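Local coordinates for multisubunit Na+/H+ antiporter, D subunit (Anoxybacillus flavithermus, PDB 6Z16), which probably helps exchange sodium ions for protons across the cell membrane, as the D subunit of a multisubunit Mrp-type antiporter related to complex I, at residues Arg30-Val41 with Ser86-Phe97; Leu241-Lys250 with Asp333-Leu342. All coordinates share one frame; numbering follows the deposited sequence.

Contact 1 (Arg30-Val41 with Ser86-Phe97); sequences RVVSLAATVGLV and SIIALACLVYSF. With PTY (phosphatidylethanolamine), chain Z.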
loop_
_atom_site.group_PDB
_atom_site.type_symbol
_atom_site.label_atom_id
_atom_site.label_comp_id
_atom_site.label_asym_id
_atom_site.label_seq_id
_atom_site.Cartn_x
_atom_site.Cartn_y
_atom_site.Cartn_z
ATOM N N ARG D 30 39.852 -35.301 -14.707
ATOM C CA ARG D 30 40.193 -36.574 -15.333
ATOM C C ARG D 30 39.248 -37.687 -14.904
ATOM O O ARG D 30 38.759 -38.443 -15.749
ATOM C CB ARG D 30 41.634 -36.941 -14.998
ATOM C CG ARG D 30 42.643 -36.064 -15.679
ATOM C CD ARG D 30 44.062 -36.404 -15.293
ATOM N NE ARG D 30 45.005 -35.557 -16.016
ATOM C CZ ARG D 30 46.312 -35.534 -15.794
ATOM N NH1 ARG D 30 46.835 -36.302 -14.855
ATOM N NH2 ARG D 30 47.097 -34.737 -16.501
ATOM N N VAL D 31 38.944 -37.768 -13.606
ATOM C CA VAL D 31 38.110 -38.854 -13.093
ATOM C C VAL D 31 36.675 -38.746 -13.613
ATOM O O VAL D 31 36.102 -39.737 -14.089
ATOM C CB VAL D 31 38.168 -38.883 -11.555
ATOM C CG1 VAL D 31 37.132 -39.830 -10.993
ATOM C CG2 VAL D 31 39.538 -39.322 -11.102
ATOM N N VAL D 32 36.093 -37.539 -13.580
ATOM C CA VAL D 32 34.708 -37.367 -14.015
ATOM C C VAL D 32 34.577 -37.560 -15.523
ATOM O O VAL D 32 33.656 -38.250 -15.989
ATOM C CB VAL D 32 34.176 -35.995 -13.560
ATOM C CG1 VAL D 32 32.827 -35.700 -14.179
ATOM C CG2 VAL D 32 34.036 -35.972 -12.060
ATOM N N SER D 33 35.512 -37.002 -16.309
ATOM C CA SER D 33 35.461 -37.171 -17.759
ATOM C C SER D 33 35.680 -38.625 -18.170
ATOM O O SER D 33 35.004 -39.119 -19.082
ATOM C CB SER D 33 36.487 -36.257 -18.419
ATOM O OG SER D 33 37.795 -36.578 -17.998
ATOM N N LEU D 34 36.567 -39.342 -17.470
ATOM C CA LEU D 34 36.811 -40.750 -17.769
ATOM C C LEU D 34 35.589 -41.609 -17.463
ATOM O O LEU D 34 35.179 -42.437 -18.292
ATOM C CB LEU D 34 38.022 -41.234 -16.978
ATOM C CG LEU D 34 38.459 -42.685 -17.147
ATOM C CD1 LEU D 34 38.834 -42.961 -18.585
ATOM C CD2 LEU D 34 39.623 -42.977 -16.223
ATOM N N ALA D 35 34.984 -41.411 -16.286
ATOM C CA ALA D 35 33.813 -42.194 -15.905
ATOM C C ALA D 35 32.625 -41.903 -16.810
ATOM O O ALA D 35 31.887 -42.822 -17.193
ATOM C CB ALA D 35 33.453 -41.914 -14.449
ATOM N N ALA D 36 32.458 -40.642 -17.213
ATOM C CA ALA D 36 31.345 -40.303 -18.087
ATOM C C ALA D 36 31.555 -40.808 -19.505
ATOM O O ALA D 36 30.583 -41.167 -20.177
ATOM C CB ALA D 36 31.135 -38.799 -18.096
ATOM N N THR D 37 32.804 -40.875 -19.974
ATOM C CA THR D 37 33.050 -41.422 -21.304
ATOM C C THR D 37 32.826 -42.932 -21.332
ATOM O O THR D 37 32.292 -43.468 -22.314
ATOM C CB THR D 37 34.466 -41.071 -21.752
ATOM O OG1 THR D 37 34.668 -39.663 -21.602
ATOM C CG2 THR D 37 34.651 -41.407 -23.213
ATOM N N VAL D 38 33.205 -43.630 -20.254
ATOM C CA VAL D 38 32.926 -45.065 -20.162
ATOM C C VAL D 38 31.420 -45.321 -20.119
ATOM O O VAL D 38 30.908 -46.231 -20.793
ATOM C CB VAL D 38 33.656 -45.668 -18.947
ATOM C CG1 VAL D 38 33.236 -47.104 -18.711
ATOM C CG2 VAL D 38 35.155 -45.612 -19.161
ATOM N N GLY D 39 30.681 -44.492 -19.373
ATOM C CA GLY D 39 29.229 -44.588 -19.391
ATOM C C GLY D 39 28.615 -44.263 -20.741
ATOM O O GLY D 39 27.590 -44.840 -21.117
ATOM N N LEU D 40 29.248 -43.360 -21.495
ATOM C CA LEU D 40 28.823 -43.066 -22.861
ATOM C C LEU D 40 28.975 -44.278 -23.771
ATOM O O LEU D 40 28.089 -44.563 -24.586
ATOM C CB LEU D 40 29.634 -41.890 -23.401
ATOM C CG LEU D 40 29.378 -41.415 -24.823
ATOM C CD1 LEU D 40 27.973 -40.912 -24.937
ATOM C CD2 LEU D 40 30.371 -40.338 -25.196
ATOM N N VAL D 41 30.101 -44.994 -23.647
ATOM C CA VAL D 41 30.327 -46.203 -24.445
ATOM C C VAL D 41 29.291 -47.274 -24.109
ATOM O O VAL D 41 28.727 -47.918 -25.008
ATOM C CB VAL D 41 31.763 -46.720 -24.237
ATOM C CG1 VAL D 41 31.979 -48.019 -24.978
ATOM C CG2 VAL D 41 32.767 -45.699 -24.700
ATOM N N SER D 86 32.173 -42.972 -29.674
ATOM C CA SER D 86 32.426 -43.204 -28.256
ATOM C C SER D 86 33.771 -43.882 -28.025
ATOM O O SER D 86 34.521 -43.497 -27.115
ATOM C CB SER D 86 31.300 -44.056 -27.681
ATOM O OG SER D 86 30.050 -43.412 -27.827
ATOM N N ILE D 87 34.090 -44.884 -28.849
ATOM C CA ILE D 87 35.367 -45.591 -28.732
ATOM C C ILE D 87 36.536 -44.656 -29.039
ATOM O O ILE D 87 37.545 -44.627 -28.308
ATOM C CB ILE D 87 35.372 -46.821 -29.658
ATOM C CG1 ILE D 87 34.283 -47.810 -29.249
ATOM C CG2 ILE D 87 36.723 -47.488 -29.661
ATOM C CD1 ILE D 87 34.440 -48.347 -27.862
ATOM N N ILE D 88 36.408 -43.869 -30.119
ATOM C CA ILE D 88 37.454 -42.913 -30.491
ATOM C C ILE D 88 37.636 -41.865 -29.400
ATOM O O ILE D 88 38.767 -41.489 -29.064
ATOM C CB ILE D 88 37.127 -42.264 -31.851
ATOM C CG1 ILE D 88 37.155 -43.297 -32.969
ATOM C CG2 ILE D 88 38.114 -41.170 -32.204
ATOM C CD1 ILE D 88 36.515 -42.803 -34.246
ATOM N N ALA D 89 36.530 -41.429 -28.787
ATOM C CA ALA D 89 36.586 -40.426 -27.731
ATOM C C ALA D 89 37.288 -40.954 -26.488
ATOM O O ALA D 89 38.080 -40.235 -25.873
ATOM C CB ALA D 89 35.174 -39.960 -27.387
ATOM N N LEU D 90 37.029 -42.214 -26.123
ATOM C CA LEU D 90 37.696 -42.807 -24.966
ATOM C C LEU D 90 39.203 -42.938 -25.182
ATOM O O LEU D 90 40.000 -42.595 -24.290
ATOM C CB LEU D 90 37.072 -44.166 -24.664
ATOM C CG LEU D 90 37.637 -44.952 -23.491
ATOM C CD1 LEU D 90 37.507 -44.164 -22.210
ATOM C CD2 LEU D 90 36.900 -46.266 -23.384
ATOM N N ALA D 91 39.610 -43.411 -26.367
ATOM C CA ALA D 91 41.038 -43.549 -26.654
ATOM C C ALA D 91 41.740 -42.197 -26.696
ATOM O O ALA D 91 42.842 -42.040 -26.143
ATOM C CB ALA D 91 41.233 -44.288 -27.970
ATOM N N CYS D 92 41.098 -41.197 -27.307
ATOM C CA CYS D 92 41.683 -39.863 -27.357
ATOM C C CYS D 92 41.713 -39.207 -25.984
ATOM O O CYS D 92 42.618 -38.419 -25.702
ATOM C CB CYS D 92 40.917 -38.993 -28.345
ATOM S SG CYS D 92 41.083 -39.495 -30.067
ATOM N N LEU D 93 40.774 -39.559 -25.101
ATOM C CA LEU D 93 40.770 -38.988 -23.760
ATOM C C LEU D 93 41.904 -39.544 -22.907
ATOM O O LEU D 93 42.541 -38.799 -22.154
ATOM C CB LEU D 93 39.423 -39.238 -23.092
ATOM C CG LEU D 93 39.266 -38.624 -21.705
ATOM C CD1 LEU D 93 39.428 -37.121 -21.786
ATOM C CD2 LEU D 93 37.922 -38.989 -21.132
ATOM N N VAL D 94 42.177 -40.847 -23.010
ATOM C CA VAL D 94 43.292 -41.395 -22.236
ATOM C C VAL D 94 44.628 -40.896 -22.791
ATOM O O VAL D 94 45.564 -40.572 -22.029
ATOM C CB VAL D 94 43.207 -42.930 -22.193
ATOM C CG1 VAL D 94 44.318 -43.502 -21.345
ATOM C CG2 VAL D 94 41.867 -43.359 -21.644
ATOM N N TYR D 95 44.715 -40.744 -24.121
ATOM C CA TYR D 95 45.900 -40.114 -24.696
ATOM C C TYR D 95 46.023 -38.660 -24.252
ATOM O O TYR D 95 47.139 -38.160 -24.078
ATOM C CB TYR D 95 45.862 -40.197 -26.224
ATOM C CG TYR D 95 47.180 -39.841 -26.876
ATOM C CD1 TYR D 95 48.172 -40.792 -27.033
ATOM C CD2 TYR D 95 47.448 -38.549 -27.294
ATOM C CE1 TYR D 95 49.379 -40.471 -27.616
ATOM C CE2 TYR D 95 48.653 -38.222 -27.866
ATOM C CZ TYR D 95 49.612 -39.182 -28.022
ATOM O OH TYR D 95 50.810 -38.842 -28.596
ATOM N N SER D 96 44.891 -37.982 -24.038
ATOM C CA SER D 96 44.899 -36.616 -23.532
ATOM C C SER D 96 45.379 -36.554 -22.093
ATOM O O SER D 96 45.981 -35.552 -21.692
ATOM C CB SER D 96 43.499 -36.021 -23.633
ATOM O OG SER D 96 43.042 -36.012 -24.969
ATOM N N PHE D 97 45.076 -37.589 -21.300
ATOM C CA PHE D 97 45.606 -37.672 -19.938
ATOM C C PHE D 97 47.122 -37.718 -19.960
ATOM O O PHE D 97 47.787 -37.046 -19.164
ATOM C CB PHE D 97 45.102 -38.915 -19.202
ATOM C CG PHE D 97 43.636 -38.918 -18.887
ATOM C CD1 PHE D 97 42.864 -37.782 -19.007
ATOM C CD2 PHE D 97 43.037 -40.082 -18.443
ATOM C CE1 PHE D 97 41.527 -37.815 -18.716
ATOM C CE2 PHE D 97 41.706 -40.117 -18.149
ATOM C CZ PHE D 97 40.949 -38.984 -18.286
HETATM C C1 PTY Z . 45.637 -42.511 -15.955
HETATM C C2 PTY Z . 52.045 -38.439 -16.860
HETATM C C3 PTY Z . 50.564 -38.599 -16.470
HETATM O O4 PTY Z . 44.749 -43.649 -15.865
HETATM C C5 PTY Z . 47.087 -41.079 -14.533
HETATM C C6 PTY Z . 46.484 -42.444 -14.716
HETATM O O7 PTY Z . 47.582 -43.393 -14.891
HETATM C C8 PTY Z . 47.984 -44.083 -13.814
HETATM O O10 PTY Z . 47.525 -43.933 -12.714
HETATM C C11 PTY Z . 49.063 -45.062 -14.169
HETATM C C12 PTY Z . 48.641 -46.003 -15.288
HETATM C C13 PTY Z . 49.743 -46.942 -15.756
HETATM C C14 PTY Z . 49.375 -47.684 -17.032
HETATM C C15 PTY Z . 48.060 -48.440 -16.933
HETATM C C16 PTY Z . 47.380 -48.678 -18.267
HETATM C C17 PTY Z . 46.869 -47.405 -18.920
HETATM C C18 PTY Z . 46.101 -47.646 -20.204
HETATM C C19 PTY Z . 44.941 -48.610 -20.054
HETATM C C20 PTY Z . 44.637 -49.398 -21.316
HETATM C C21 PTY Z . 44.139 -48.558 -22.474
HETATM C C22 PTY Z . 42.715 -48.079 -22.307
HETATM C C23 PTY Z . 42.178 -47.352 -23.520
HETATM C C24 PTY Z . 40.670 -47.209 -23.519
HETATM C C30 PTY Z . 44.873 -44.574 -16.811
HETATM C C31 PTY Z . 43.770 -45.584 -16.742
HETATM O O30 PTY Z . 45.748 -44.573 -17.629
HETATM C C32 PTY Z . 42.734 -45.345 -17.830
HETATM C C33 PTY Z . 41.734 -46.474 -18.003
HETATM C C34 PTY Z . 40.850 -46.270 -19.219
HETATM C C35 PTY Z . 39.929 -47.428 -19.550
HETATM C C36 PTY Z . 38.868 -47.702 -18.504
HETATM C C37 PTY Z . 37.863 -48.767 -18.922
HETATM C C38 PTY Z . 36.820 -49.084 -17.862
HETATM P P1 PTY Z . 49.652 -40.672 -15.073
HETATM O O11 PTY Z . 50.345 -40.023 -16.340
HETATM O O12 PTY Z . 50.260 -42.056 -14.898
HETATM O O13 PTY Z . 49.755 -39.793 -13.890
HETATM O O14 PTY Z . 48.131 -40.886 -15.509
HETATM N N1 PTY Z . 52.255 -37.101 -17.421
#
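Arg30 and Phe97 meet at one end of this antiparallel pair of membrane helices, whose axes approach to 9.2 Å at 159°. CB of Arg30 lies over a face of the Phe97 ring in a CH-pi contact, 4.2 Å from the centroid and 25° off the normal. With CG of Arg30 beside its backbone N (chi1 -70°), the extended chain runs on across the ring, and NH2 makes a salt bridge with Glu105. Leu34 CB and Ser33 OG come to the edge of the same ring. The packed part of the contact is its inner side, where Ser33, Thr37 and Leu93 are buried and helix 109-124 backs them. There Leu93 CD2 lies 3.4 Å from Thr37 OG1, which donates to Ser33 O at 2.6 Å; that carbonyl also takes the Thr37 N-H, from the opposite face of its plane. The hydroxyl is thereby turned back onto its own helix, while its CG2 lies against the Leu90 backbone. Leu90 is a knob among Leu34, Thr37, Val38 and Val41, and Val41 CG2 reaches Ser86 CB at 3.7 Å. On the other flank protein packing gives way to lipid: a phosphatidylethanolamine acyl chain places C34 3.9 Å from Leu34 CD1 and similarly near Val94 CG2, and a second chain brings C24 to 3.8 Å from Leu90 CG. Contacts between the segments are largely apolar, and the hydroxyls of Ser33, Thr37 and Ser86 bond chiefly to carbonyls of their own helices; this suggests that shape complementarity, with the lipid as part of the surface, largely governs the fit.

Contact 2 (Leu241-Lys250 with Asp333-Leu342); sequences LALFGGLLTK and DMVMKAMLFL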
loop_
_atom_site.group_PDB
_atom_site.type_symbol
_atom_site.label_atom_id
_atom_site.label_comp_id
_atom_site.label_asym_id
_atom_site.label_seq_id
_atom_site.Cartn_x
_atom_site.Cartn_y
_atom_site.Cartn_z
ATOM N N LEU D 241 43.976 -33.369 -32.737
ATOM C CA LEU D 241 44.058 -33.726 -34.146
ATOM C C LEU D 241 43.469 -35.103 -34.415
ATOM O O LEU D 241 42.859 -35.324 -35.466
ATOM C CB LEU D 241 45.512 -33.665 -34.592
ATOM C CG LEU D 241 45.821 -34.041 -36.023
ATOM C CD1 LEU D 241 45.045 -33.179 -36.966
ATOM C CD2 LEU D 241 47.287 -33.853 -36.227
ATOM N N ALA D 242 43.640 -36.038 -33.480
ATOM C CA ALA D 242 43.039 -37.360 -33.625
ATOM C C ALA D 242 41.523 -37.282 -33.556
ATOM O O ALA D 242 40.826 -37.981 -34.304
ATOM C CB ALA D 242 43.576 -38.298 -32.550
ATOM N N LEU D 243 41.005 -36.426 -32.668
ATOM C CA LEU D 243 39.574 -36.131 -32.638
ATOM C C LEU D 243 39.092 -35.530 -33.949
ATOM O O LEU D 243 38.013 -35.880 -34.438
ATOM C CB LEU D 243 39.262 -35.163 -31.505
ATOM C CG LEU D 243 39.272 -35.590 -30.055
ATOM C CD1 LEU D 243 39.202 -34.329 -29.240
ATOM C CD2 LEU D 243 38.065 -36.468 -29.790
ATOM N N PHE D 244 39.872 -34.606 -34.516
ATOM C CA PHE D 244 39.451 -33.918 -35.733
ATOM C C PHE D 244 39.440 -34.865 -36.925
ATOM O O PHE D 244 38.453 -34.935 -37.666
ATOM C CB PHE D 244 40.367 -32.729 -36.026
ATOM C CG PHE D 244 40.185 -31.546 -35.108
ATOM C CD1 PHE D 244 39.200 -31.516 -34.129
ATOM C CD2 PHE D 244 40.977 -30.425 -35.281
ATOM C CE1 PHE D 244 39.043 -30.411 -33.324
ATOM C CE2 PHE D 244 40.822 -29.319 -34.481
ATOM C CZ PHE D 244 39.853 -29.309 -33.506
ATOM N N GLY D 245 40.532 -35.609 -37.116
ATOM C CA GLY D 245 40.622 -36.528 -38.233
ATOM C C GLY D 245 39.696 -37.717 -38.113
ATOM O O GLY D 245 39.245 -38.258 -39.125
ATOM N N GLY D 246 39.381 -38.133 -36.886
ATOM C CA GLY D 246 38.454 -39.233 -36.723
ATOM C C GLY D 246 37.002 -38.869 -36.934
ATOM O O GLY D 246 36.220 -39.702 -37.400
ATOM N N LEU D 247 36.616 -37.630 -36.623
ATOM C CA LEU D 247 35.203 -37.312 -36.438
ATOM C C LEU D 247 34.670 -36.201 -37.328
ATOM O O LEU D 247 33.517 -36.280 -37.758
ATOM C CB LEU D 247 34.950 -36.930 -34.976
ATOM C CG LEU D 247 35.188 -38.023 -33.940
ATOM C CD1 LEU D 247 35.088 -37.456 -32.533
ATOM C CD2 LEU D 247 34.200 -39.155 -34.149
ATOM N N LEU D 248 35.457 -35.154 -37.604
ATOM C CA LEU D 248 34.884 -33.934 -38.173
ATOM C C LEU D 248 34.543 -34.091 -39.645
ATOM O O LEU D 248 33.470 -33.669 -40.085
ATOM C CB LEU D 248 35.833 -32.755 -38.008
ATOM C CG LEU D 248 36.166 -32.189 -36.638
ATOM C CD1 LEU D 248 37.049 -30.983 -36.860
ATOM C CD2 LEU D 248 34.916 -31.820 -35.888
ATOM N N THR D 249 35.447 -34.665 -40.429
ATOM C CA THR D 249 35.196 -34.803 -41.854
ATOM C C THR D 249 34.194 -35.898 -42.173
ATOM O O THR D 249 33.652 -35.913 -43.281
ATOM C CB THR D 249 36.503 -35.070 -42.589
ATOM O OG1 THR D 249 37.096 -36.268 -42.078
ATOM C CG2 THR D 249 37.453 -33.920 -42.377
ATOM N N LYS D 250 33.923 -36.797 -41.235
ATOM C CA LYS D 250 33.071 -37.943 -41.509
ATOM C C LYS D 250 31.609 -37.686 -41.200
ATOM O O LYS D 250 30.773 -38.545 -41.495
ATOM C CB LYS D 250 33.537 -39.172 -40.725
ATOM C CG LYS D 250 34.664 -39.961 -41.378
ATOM C CD LYS D 250 36.021 -39.343 -41.135
ATOM C CE LYS D 250 37.114 -40.214 -41.688
ATOM N NZ LYS D 250 38.447 -39.596 -41.499
ATOM N N ASP D 333 37.516 -46.553 -41.194
ATOM C CA ASP D 333 38.382 -45.430 -41.506
ATOM C C ASP D 333 38.377 -44.381 -40.410
ATOM O O ASP D 333 39.421 -43.767 -40.169
ATOM C CB ASP D 333 37.986 -44.810 -42.840
ATOM C CG ASP D 333 38.974 -43.768 -43.299
ATOM O OD1 ASP D 333 40.124 -44.140 -43.609
ATOM O OD2 ASP D 333 38.601 -42.581 -43.375
ATOM N N MET D 334 37.233 -44.174 -39.740
ATOM C CA MET D 334 37.210 -43.345 -38.532
ATOM C C MET D 334 38.200 -43.859 -37.493
ATOM O O MET D 334 39.092 -43.112 -37.032
ATOM C CB MET D 334 35.804 -43.330 -37.937
ATOM C CG MET D 334 34.766 -42.632 -38.772
ATOM S SD MET D 334 33.113 -42.850 -38.103
ATOM C CE MET D 334 33.214 -41.849 -36.626
ATOM N N VAL D 335 38.084 -45.159 -37.166
ATOM C CA VAL D 335 38.956 -45.765 -36.154
ATOM C C VAL D 335 40.423 -45.692 -36.578
ATOM O O VAL D 335 41.304 -45.330 -35.782
ATOM C CB VAL D 335 38.511 -47.215 -35.884
ATOM C CG1 VAL D 335 39.453 -47.899 -34.921
ATOM C CG2 VAL D 335 37.092 -47.243 -35.349
ATOM N N MET D 336 40.689 -45.926 -37.862
ATOM C CA MET D 336 42.053 -46.052 -38.348
ATOM C C MET D 336 42.758 -44.705 -38.426
ATOM O O MET D 336 43.954 -44.614 -38.127
ATOM C CB MET D 336 42.034 -46.732 -39.713
ATOM C CG MET D 336 43.371 -47.243 -40.175
ATOM S SD MET D 336 43.953 -48.472 -39.010
ATOM C CE MET D 336 42.685 -49.706 -39.229
ATOM N N LYS D 337 42.041 -43.645 -38.811
ATOM C CA LYS D 337 42.686 -42.339 -38.877
ATOM C C LYS D 337 42.958 -41.774 -37.493
ATOM O O LYS D 337 44.009 -41.138 -37.291
ATOM C CB LYS D 337 41.854 -41.366 -39.704
ATOM C CG LYS D 337 41.747 -41.808 -41.133
ATOM C CD LYS D 337 43.077 -41.756 -41.837
ATOM C CE LYS D 337 42.971 -42.489 -43.143
ATOM N NZ LYS D 337 41.919 -41.910 -43.993
ATOM N N ALA D 338 42.060 -42.027 -36.523
ATOM C CA ALA D 338 42.385 -41.664 -35.140
ATOM C C ALA D 338 43.628 -42.407 -34.640
ATOM O O ALA D 338 44.521 -41.799 -34.020
ATOM C CB ALA D 338 41.190 -41.938 -34.234
ATOM N N MET D 339 43.727 -43.705 -34.966
ATOM C CA MET D 339 44.881 -44.521 -34.590
ATOM C C MET D 339 46.179 -43.987 -35.183
ATOM O O MET D 339 47.205 -43.908 -34.494
ATOM C CB MET D 339 44.650 -45.945 -35.078
ATOM C CG MET D 339 45.610 -46.994 -34.601
ATOM S SD MET D 339 45.376 -48.440 -35.636
ATOM C CE MET D 339 43.641 -48.740 -35.358
ATOM N N LEU D 340 46.149 -43.614 -36.463
ATOM C CA LEU D 340 47.367 -43.170 -37.129
ATOM C C LEU D 340 47.835 -41.817 -36.631
ATOM O O LEU D 340 49.049 -41.590 -36.544
ATOM C CB LEU D 340 47.166 -43.139 -38.635
ATOM C CG LEU D 340 47.102 -44.539 -39.224
ATOM C CD1 LEU D 340 46.731 -44.469 -40.670
ATOM C CD2 LEU D 340 48.439 -45.229 -39.046
ATOM N N PHE D 341 46.909 -40.915 -36.282
ATOM C CA PHE D 341 47.370 -39.671 -35.670
ATOM C C PHE D 341 47.983 -39.896 -34.295
ATOM O O PHE D 341 48.957 -39.214 -33.940
ATOM C CB PHE D 341 46.253 -38.643 -35.575
ATOM C CG PHE D 341 45.944 -37.979 -36.863
ATOM C CD1 PHE D 341 46.890 -37.175 -37.461
ATOM C CD2 PHE D 341 44.695 -38.088 -37.435
ATOM C CE1 PHE D 341 46.621 -36.535 -38.634
ATOM C CE2 PHE D 341 44.417 -37.449 -38.607
ATOM C CZ PHE D 341 45.382 -36.665 -39.209
ATOM N N LEU D 342 47.463 -40.858 -33.525
ATOM C CA LEU D 342 48.092 -41.139 -32.234
ATOM C C LEU D 342 49.486 -41.756 -32.404
ATOM O O LEU D 342 50.410 -41.430 -31.639
ATOM C CB LEU D 342 47.181 -42.028 -31.400
ATOM C CG LEU D 342 45.842 -41.386 -31.033
ATOM C CD1 LEU D 342 44.948 -42.331 -30.259
ATOM C CD2 LEU D 342 46.055 -40.094 -30.288
#
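Leu241 turns its CG anti to the backbone N and Phe341 holds its ring beside its own N, which sets the leucine over a face of the aromatic ring, while a bend at chi2 (81°) turns Lys250 NZ back over Gly245 O, with Asp333 across from it. The contact belongs to the antiporter-like membrane domain shared with complex I, and joins helix 238-247 and the start of helix 249-263, the two halves of a discontinuous helix, to helix 320-351. The axes of 241-247 and 333-342 run antiparallel at 157° and approach to 7.7 Å, a closeness that small residues permit: the CA atoms of Ala242 and Ala338 are 4.6 Å apart. The Phe341 ring lies against Gly245, its CE2 3.9 Å from the glycine CA. Leu241 CG stands 3.9 Å from the ring centroid in a CH-pi contact. With an alanine in place of Phe341, Leu241 is likely to lose the face it rests on, and a gap to open beside Gly245. Farther along, Met334 CG packs on Lys250 CG at 3.7 Å. Lys250, Asp333 and Lys337 form a buried salt-bridge network in which Asp333 takes a different lysine on each oxygen: OD2 faces Lys250 NZ at 3.5 Å, and OD1 receives Lys337 NZ at 2.9 Å through its syn lone pair. Lys250 NZ also donates to Gly245 O at 2.8 Å, almost in line with the carbonyl bond (C=O...N angle 175°).

Contact 1 closes before contact 2 opens along the chain, yet the two lie side by side, their centres about 15 Å apart. Helix 76-99 bridges them: while one side packs on helix 26-53, Cys92 SG reaches Ala242 CB at 3.7 Å and Tyr95 CG reaches Leu342 CD2 at 3.6 Å, so both helices of contact 2 are touched. Ile88 extends this layer onto Met334 and Ala338. Contact 1 is centred about 17 Å from the centre of the chain, contact 2 about 7 Å from it. Helix 76-99 thus connects the lipid-bordered contact 1 to the buried, charged contact 2; a role of that network in ion transport is possible, as in related antiporter-like subunits.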